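Local atomic coordinates of DMATS type aromatic prenyltransferase (Streptomyces coelicolor, PDB entry 6ZS0), a protein that probably catalyses transfer of a dimethylallyl group to C5 of the indole ring of tryptophan, in the manner of the ABBA-fold aromatic prenyltransferases. Residues Arg107-Thr112 / Gly143-Val148; Ile275-Tyr280 / Gly322-Leu327. All blocks are in the same frame, centred on the assembly; numbering follows the deposited sequence.

Interaction 1: residues Arg107-Thr112 / Gly143-Val148; sequences RRWHFT and GGVPGV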
loop_
_atom_site.group_PDB
_atom_site.type_symbol
_atom_site.label_atom_id
_atom_site.label_comp_id
_atom_site.label_asym_id
_atom_site.label_seq_id
_atom_site.Cartn_x
_atom_site.Cartn_y
_atom_site.Cartn_z
ATOM N N ARG A 107 -10.025 18.061 -9.017
ATOM C CA ARG A 107 -10.265 19.477 -9.417
ATOM C C ARG A 107 -8.932 20.218 -9.432
ATOM O O ARG A 107 -8.793 21.195 -10.203
ATOM C CB ARG A 107 -11.269 20.149 -8.502
ATOM C CG ARG A 107 -12.671 19.573 -8.606
ATOM C CD ARG A 107 -13.671 20.481 -7.925
ATOM N NE ARG A 107 -13.365 20.713 -6.520
ATOM C CZ ARG A 107 -13.686 19.918 -5.504
ATOM N NH1 ARG A 107 -13.346 20.266 -4.273
ATOM N NH2 ARG A 107 -14.342 18.785 -5.709
ATOM N N ARG A 108 -7.976 19.780 -8.646
ATOM C CA ARG A 108 -6.649 20.419 -8.589
ATOM C C ARG A 108 -5.802 20.025 -9.802
ATOM O O ARG A 108 -5.176 20.945 -10.401
ATOM C CB ARG A 108 -5.934 20.038 -7.303
ATOM C CG ARG A 108 -4.572 20.695 -7.142
ATOM C CD ARG A 108 -4.050 20.520 -5.750
ATOM N NE ARG A 108 -2.701 21.059 -5.676
ATOM C CZ ARG A 108 -1.960 21.113 -4.588
ATOM N NH1 ARG A 108 -0.734 21.604 -4.666
ATOM N NH2 ARG A 108 -2.433 20.672 -3.436
ATOM N N TRP A 109 -5.708 18.731 -10.099
ATOM C CA TRP A 109 -4.785 18.180 -11.141
ATOM C C TRP A 109 -5.517 17.732 -12.414
ATOM O O TRP A 109 -4.844 17.422 -13.400
ATOM C CB TRP A 109 -3.933 17.053 -10.557
ATOM C CG TRP A 109 -3.070 17.539 -9.444
ATOM C CD1 TRP A 109 -2.168 18.554 -9.501
ATOM C CD2 TRP A 109 -3.032 17.041 -8.096
ATOM N NE1 TRP A 109 -1.585 18.741 -8.276
ATOM C CE2 TRP A 109 -2.086 17.827 -7.397
ATOM C CE3 TRP A 109 -3.707 16.025 -7.408
ATOM C CZ2 TRP A 109 -1.802 17.615 -6.048
ATOM C CZ3 TRP A 109 -3.421 15.816 -6.073
ATOM C CH2 TRP A 109 -2.482 16.605 -5.407
ATOM N N HIS A 110 -6.845 17.702 -12.391
ATOM C CA HIS A 110 -7.699 17.496 -13.584
ATOM C C HIS A 110 -7.458 16.101 -14.187
ATOM O O HIS A 110 -7.672 15.962 -15.421
ATOM C CB HIS A 110 -7.476 18.644 -14.595
ATOM C CG HIS A 110 -7.189 19.981 -13.973
ATOM N ND1 HIS A 110 -8.174 20.777 -13.416
ATOM C CD2 HIS A 110 -6.032 20.663 -13.823
ATOM C CE1 HIS A 110 -7.630 21.889 -12.951
ATOM N NE2 HIS A 110 -6.319 21.840 -13.183
ATOM N N PHE A 111 -7.071 15.100 -13.374
ATOM C CA PHE A 111 -7.091 13.674 -13.795
ATOM C C PHE A 111 -8.556 13.270 -14.004
ATOM O O PHE A 111 -9.487 13.933 -13.491
ATOM C CB PHE A 111 -6.322 12.753 -12.839
ATOM C CG PHE A 111 -6.778 12.742 -11.406
ATOM C CD1 PHE A 111 -6.104 13.478 -10.450
ATOM C CD2 PHE A 111 -7.845 11.956 -11.007
ATOM C CE1 PHE A 111 -6.514 13.470 -9.131
ATOM C CE2 PHE A 111 -8.260 11.964 -9.682
ATOM C CZ PHE A 111 -7.595 12.720 -8.751
ATOM N N THR A 112 -8.774 12.240 -14.802
ATOM C CA THR A 112 -10.135 11.768 -15.162
ATOM C C THR A 112 -10.615 10.818 -14.056
ATOM O O THR A 112 -9.804 9.984 -13.589
ATOM C CB THR A 112 -10.128 11.172 -16.575
ATOM O OG1 THR A 112 -10.046 12.300 -17.461
ATOM C CG2 THR A 112 -11.343 10.328 -16.889
ATOM N N GLY A 143 7.989 17.298 -9.672
ATOM C CA GLY A 143 7.192 18.291 -10.399
ATOM C C GLY A 143 5.937 18.659 -9.660
ATOM O O GLY A 143 5.265 19.597 -10.105
ATOM N N GLY A 144 5.593 17.896 -8.607
ATOM C CA GLY A 144 4.506 18.228 -7.670
ATOM C C GLY A 144 3.138 17.753 -8.134
ATOM O O GLY A 144 2.173 18.011 -7.403
ATOM N N VAL A 145 3.027 17.124 -9.307
ATOM C CA VAL A 145 1.742 16.523 -9.781
ATOM C C VAL A 145 1.825 15.029 -9.514
ATOM O O VAL A 145 2.580 14.324 -10.189
ATOM C CB VAL A 145 1.445 16.818 -11.263
ATOM C CG1 VAL A 145 0.109 16.223 -11.694
ATOM C CG2 VAL A 145 1.458 18.307 -11.554
ATOM N N PRO A 146 1.096 14.495 -8.506
ATOM C CA PRO A 146 1.287 13.104 -8.122
ATOM C C PRO A 146 0.490 12.137 -8.988
ATOM O O PRO A 146 -0.432 12.551 -9.661
ATOM C CB PRO A 146 0.769 13.103 -6.684
ATOM C CG PRO A 146 -0.397 14.036 -6.747
ATOM C CD PRO A 146 0.037 15.138 -7.713
ATOM N N GLY A 147 0.867 10.866 -8.950
ATOM C CA GLY A 147 -0.002 9.790 -9.440
ATOM C C GLY A 147 -1.018 9.505 -8.357
ATOM O O GLY A 147 -0.632 9.597 -7.183
ATOM N N VAL A 148 -2.259 9.256 -8.724
ATOM C CA VAL A 148 -3.346 8.979 -7.749
ATOM C C VAL A 148 -3.893 7.572 -7.988
ATOM O O VAL A 148 -4.273 7.254 -9.107
ATOM C CB VAL A 148 -4.439 10.049 -7.828
ATOM C CG1 VAL A 148 -5.620 9.731 -6.932
ATOM C CG2 VAL A 148 -3.875 11.428 -7.507
HETATM O O HOH W 1 0.829 20.414 -7.445
#
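Gly144 has positive phi, which favours glycine, and its carbonyl reaches the other segment through water 1. This water lies in the plane of the indole at its edge, accepts the N-H of Trp109 at 3.1 Å from NE1 and donates to Gly144 O at 2.8 Å, so one molecule satisfies both polar groups. Val145, at the exposed margin, runs past the Trp109 side chain in the opposite direction; its CG1, anti to the backbone N, comes within 3.9 Å of Trp109 CD1, on the pyrrole part of the indole.

Pro146 makes the closest approach. Its CD stands 3.4 Å from the centroid of the six-membered ring of Trp109, only 11° off the normal, a CH-pi contact over the middle of the face, while CG reaches CH2 and CZ3. The two side chains cross at about a right angle. A proline suits this place because its ring is compact and flat-sided, and its CD, bonded to the amide nitrogen, carries somewhat polarised C-H bonds. Arg108 CG lies over the opposite face, so the indole is sandwiched; CG of Trp109 is set anti to its carbonyl carbon.

In this ABBA barrel, where antiparallel strands form a closed inner sheet surrounded by helices, the contact joins the C-terminal end of helix 91-109 to the entry of strand 147-152. His110, with positive phi, ends the helix and turns the chain toward Phe111.

Gly147 starts the strand, pairing with Glu139; Val148 follows, its backbone hydrogen-bonded to Leu195. Its CG2 meets Phe111 CE1 at 3.7 Å, and its CB lies over one face of that ring toward the rim. Phe111 holds CG in the crowded position between N and carbonyl carbon (chi1 58°), and its buried ring also packs on Met105 and Ala106.

Interaction 2: residues Ile275-Tyr280 / Gly322-Leu327; sequences IPVRDY and GLIAYL
Two neighbouring strands of the antiparallel ABBA barrel, 270-275 and 324-332, part company here, and the first leaves through an inverse gamma turn centred on Pro276 into a short 3-10 segment. The last rung is the hydrogen-bonded pair Ile275 and Leu327: Ile275 N gives a nearly straight bond (175°) to Leu327 O at 2.9 Å, and Leu327 N returns one to Ile275 O.

Beyond it, side chains take over from the ladder. The Tyr326 ring, with CG anti to its carbonyl carbon, crosses Pro276 obliquely and presents a face to it; Pro276 CA sits 4.0 Å from the ring centroid as a CH-pi contact, and CB touches CE2. Proline suits the turn, having no N-H to leave without a partner and a compact ring to set against the tyrosine.

Val277 points toward strand 324-327. Its CG1, in the crowded position between N and carbonyl carbon, meets Ile324 CG2 at 3.6 Å and also reaches Leu327 CG, while Ala287 of helix 284-297 packs beside it; a branched residue can fill this buried space between strand and helix.

Arg278 also points toward the other segment, but its chain bends at chi3 (-68°) so that the flat guanidinium lies face-on above Gly322, with CA 3.4 Å from its plane and over its centre. The backbone angles of Gly322 by themselves call for glycine, and a CB would also collide with Arg278 NH2. An alanine here in place of Arg278 would remove the guanidinium and its long, weak ion pair with Asp59, and would probably leave the turn at Gly322 less firmly packed. The Arg278 CG methylene meanwhile runs past the Ala325 carbonyl, and the backbone closes the contact there with a weak but straight bond, Arg278 N to Ala325 O at 3.4 Å.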
loop_
_atom_site.group_PDB
_atom_site.type_symbol
_atom_site.label_atom_id
_atom_site.label_comp_id
_atom_site.label_asym_id
_atom_site.label_seq_id
_atom_site.Cartn_x
_atom_site.Cartn_y
_atom_site.Cartn_z
ATOM N N ILE A 275 4.601 -9.879 0.706
ATOM C CA ILE A 275 4.873 -10.714 1.899
ATOM C C ILE A 275 4.882 -9.817 3.139
ATOM O O ILE A 275 5.670 -8.881 3.217
ATOM C CB ILE A 275 6.204 -11.473 1.730
ATOM C CG1 ILE A 275 6.252 -12.329 0.457
ATOM C CG2 ILE A 275 6.496 -12.291 2.970
ATOM C CD1 ILE A 275 5.218 -13.355 0.354
ATOM N N PRO A 276 4.049 -10.123 4.156
ATOM C CA PRO A 276 4.024 -9.366 5.415
ATOM C C PRO A 276 5.235 -9.723 6.297
ATOM O O PRO A 276 5.097 -10.388 7.334
ATOM C CB PRO A 276 2.682 -9.773 6.022
ATOM C CG PRO A 276 2.466 -11.164 5.527
ATOM C CD PRO A 276 3.034 -11.181 4.123
ATOM N N VAL A 277 6.389 -9.193 5.899
ATOM C CA VAL A 277 7.704 -9.574 6.497
ATOM C C VAL A 277 7.693 -9.301 8.008
ATOM O O VAL A 277 8.376 -10.021 8.730
ATOM C CB VAL A 277 8.860 -8.849 5.794
ATOM C CG1 VAL A 277 8.775 -7.366 5.923
ATOM C CG2 VAL A 277 10.220 -9.323 6.289
ATOM N N ARG A 278 6.907 -8.325 8.490
ATOM C CA ARG A 278 6.902 -7.979 9.935
ATOM C C ARG A 278 6.482 -9.169 10.773
ATOM O O ARG A 278 6.770 -9.172 11.976
ATOM C CB ARG A 278 6.032 -6.754 10.264
ATOM C CG ARG A 278 4.544 -6.885 9.974
ATOM C CD ARG A 278 3.815 -5.691 10.564
ATOM N NE ARG A 278 3.897 -5.793 12.015
ATOM C CZ ARG A 278 3.741 -4.788 12.896
ATOM N NH1 ARG A 278 3.873 -5.036 14.179
ATOM N NH2 ARG A 278 3.456 -3.576 12.499
ATOM N N ASP A 279 5.726 -10.130 10.213
ATOM C CA ASP A 279 5.248 -11.317 10.960
ATOM C C ASP A 279 6.312 -12.417 10.989
ATOM O O ASP A 279 6.090 -13.370 11.679
ATOM C CB ASP A 279 3.966 -11.872 10.349
ATOM C CG ASP A 279 2.751 -11.010 10.570
ATOM O OD1 ASP A 279 2.862 -9.990 11.283
ATOM O OD2 ASP A 279 1.670 -11.432 10.103
ATOM N N TYR A 280 7.450 -12.238 10.318
ATOM C CA TYR A 280 8.398 -13.364 10.042
ATOM C C TYR A 280 9.813 -13.009 10.491
ATOM O O TYR A 280 10.740 -13.735 10.100
ATOM C CB TYR A 280 8.369 -13.749 8.550
ATOM C CG TYR A 280 6.993 -14.191 8.112
ATOM C CD1 TYR A 280 6.384 -15.280 8.687
ATOM C CD2 TYR A 280 6.292 -13.501 7.142
ATOM C CE1 TYR A 280 5.102 -15.666 8.347
ATOM C CE2 TYR A 280 5.019 -13.882 6.758
ATOM C CZ TYR A 280 4.420 -14.978 7.356
ATOM O OH TYR A 280 3.141 -15.353 7.049
ATOM N N GLY A 322 8.053 -4.041 12.753
ATOM C CA GLY A 322 6.884 -3.455 12.094
ATOM C C GLY A 322 7.207 -2.238 11.267
ATOM O O GLY A 322 6.362 -1.875 10.470
ATOM N N LEU A 323 8.385 -1.628 11.417
ATOM C CA LEU A 323 8.736 -0.459 10.579
ATOM C C LEU A 323 8.711 -0.866 9.108
ATOM O O LEU A 323 8.152 -0.122 8.298
ATOM C CB LEU A 323 10.092 0.111 10.980
ATOM C CG LEU A 323 10.092 0.827 12.329
ATOM C CD1 LEU A 323 11.489 1.316 12.682
ATOM C CD2 LEU A 323 9.092 1.966 12.330
ATOM N N ILE A 324 9.277 -2.018 8.765
ATOM C CA ILE A 324 9.031 -2.610 7.426
ATOM C C ILE A 324 7.867 -3.584 7.579
ATOM O O ILE A 324 8.048 -4.651 8.167
ATOM C CB ILE A 324 10.282 -3.268 6.836
ATOM C CG1 ILE A 324 11.412 -2.264 6.670
ATOM C CG2 ILE A 324 9.921 -3.948 5.522
ATOM C CD1 ILE A 324 12.717 -2.877 6.194
ATOM N N ALA A 325 6.686 -3.216 7.094
ATOM C CA ALA A 325 5.453 -4.006 7.248
ATOM C C ALA A 325 5.390 -5.102 6.170
ATOM O O ALA A 325 5.127 -6.258 6.500
ATOM C CB ALA A 325 4.256 -3.121 7.176
ATOM N N TYR A 326 5.593 -4.732 4.920
ATOM C CA TYR A 326 5.577 -5.678 3.785
ATOM C C TYR A 326 6.799 -5.432 2.907
ATOM O O TYR A 326 7.288 -4.298 2.818
ATOM C CB TYR A 326 4.343 -5.515 2.889
ATOM C CG TYR A 326 3.029 -5.981 3.458
ATOM C CD1 TYR A 326 2.361 -5.259 4.421
ATOM C CD2 TYR A 326 2.444 -7.155 3.010
ATOM C CE1 TYR A 326 1.144 -5.700 4.932
ATOM C CE2 TYR A 326 1.223 -7.592 3.480
ATOM C CZ TYR A 326 0.576 -6.880 4.471
ATOM O OH TYR A 326 -0.635 -7.347 4.943
ATOM N N LEU A 327 7.206 -6.470 2.210
ATOM C CA LEU A 327 8.081 -6.389 1.035
ATOM C C LEU A 327 7.309 -6.923 -0.160
ATOM O O LEU A 327 6.538 -7.853 -0.007
ATOM C CB LEU A 327 9.342 -7.224 1.257
ATOM C CG LEU A 327 10.320 -6.700 2.301
ATOM C CD1 LEU A 327 11.484 -7.658 2.448
ATOM C CD2 LEU A 327 10.786 -5.297 1.992
#

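In the fold
Both contacts reach the same antiparallel barrel from opposite sides of the chain's centre; their own centres lie 30 Å apart, and the nearest atoms of the two about 19 Å. Interaction 1 ties an outer helix end to a strand at its entry. Though mostly buried, it has an exposed margin, and side chains and one water provide its chemistry. Interaction 2 lies nearer the middle, 12 against 19 Å from the chain's centre, and has no exposed residue among those touching. It joins adjacent strands, so direct backbone hydrogen bonds lead. Each includes a proline set against an aromatic face, but through CD in interaction 1 and CA in interaction 2.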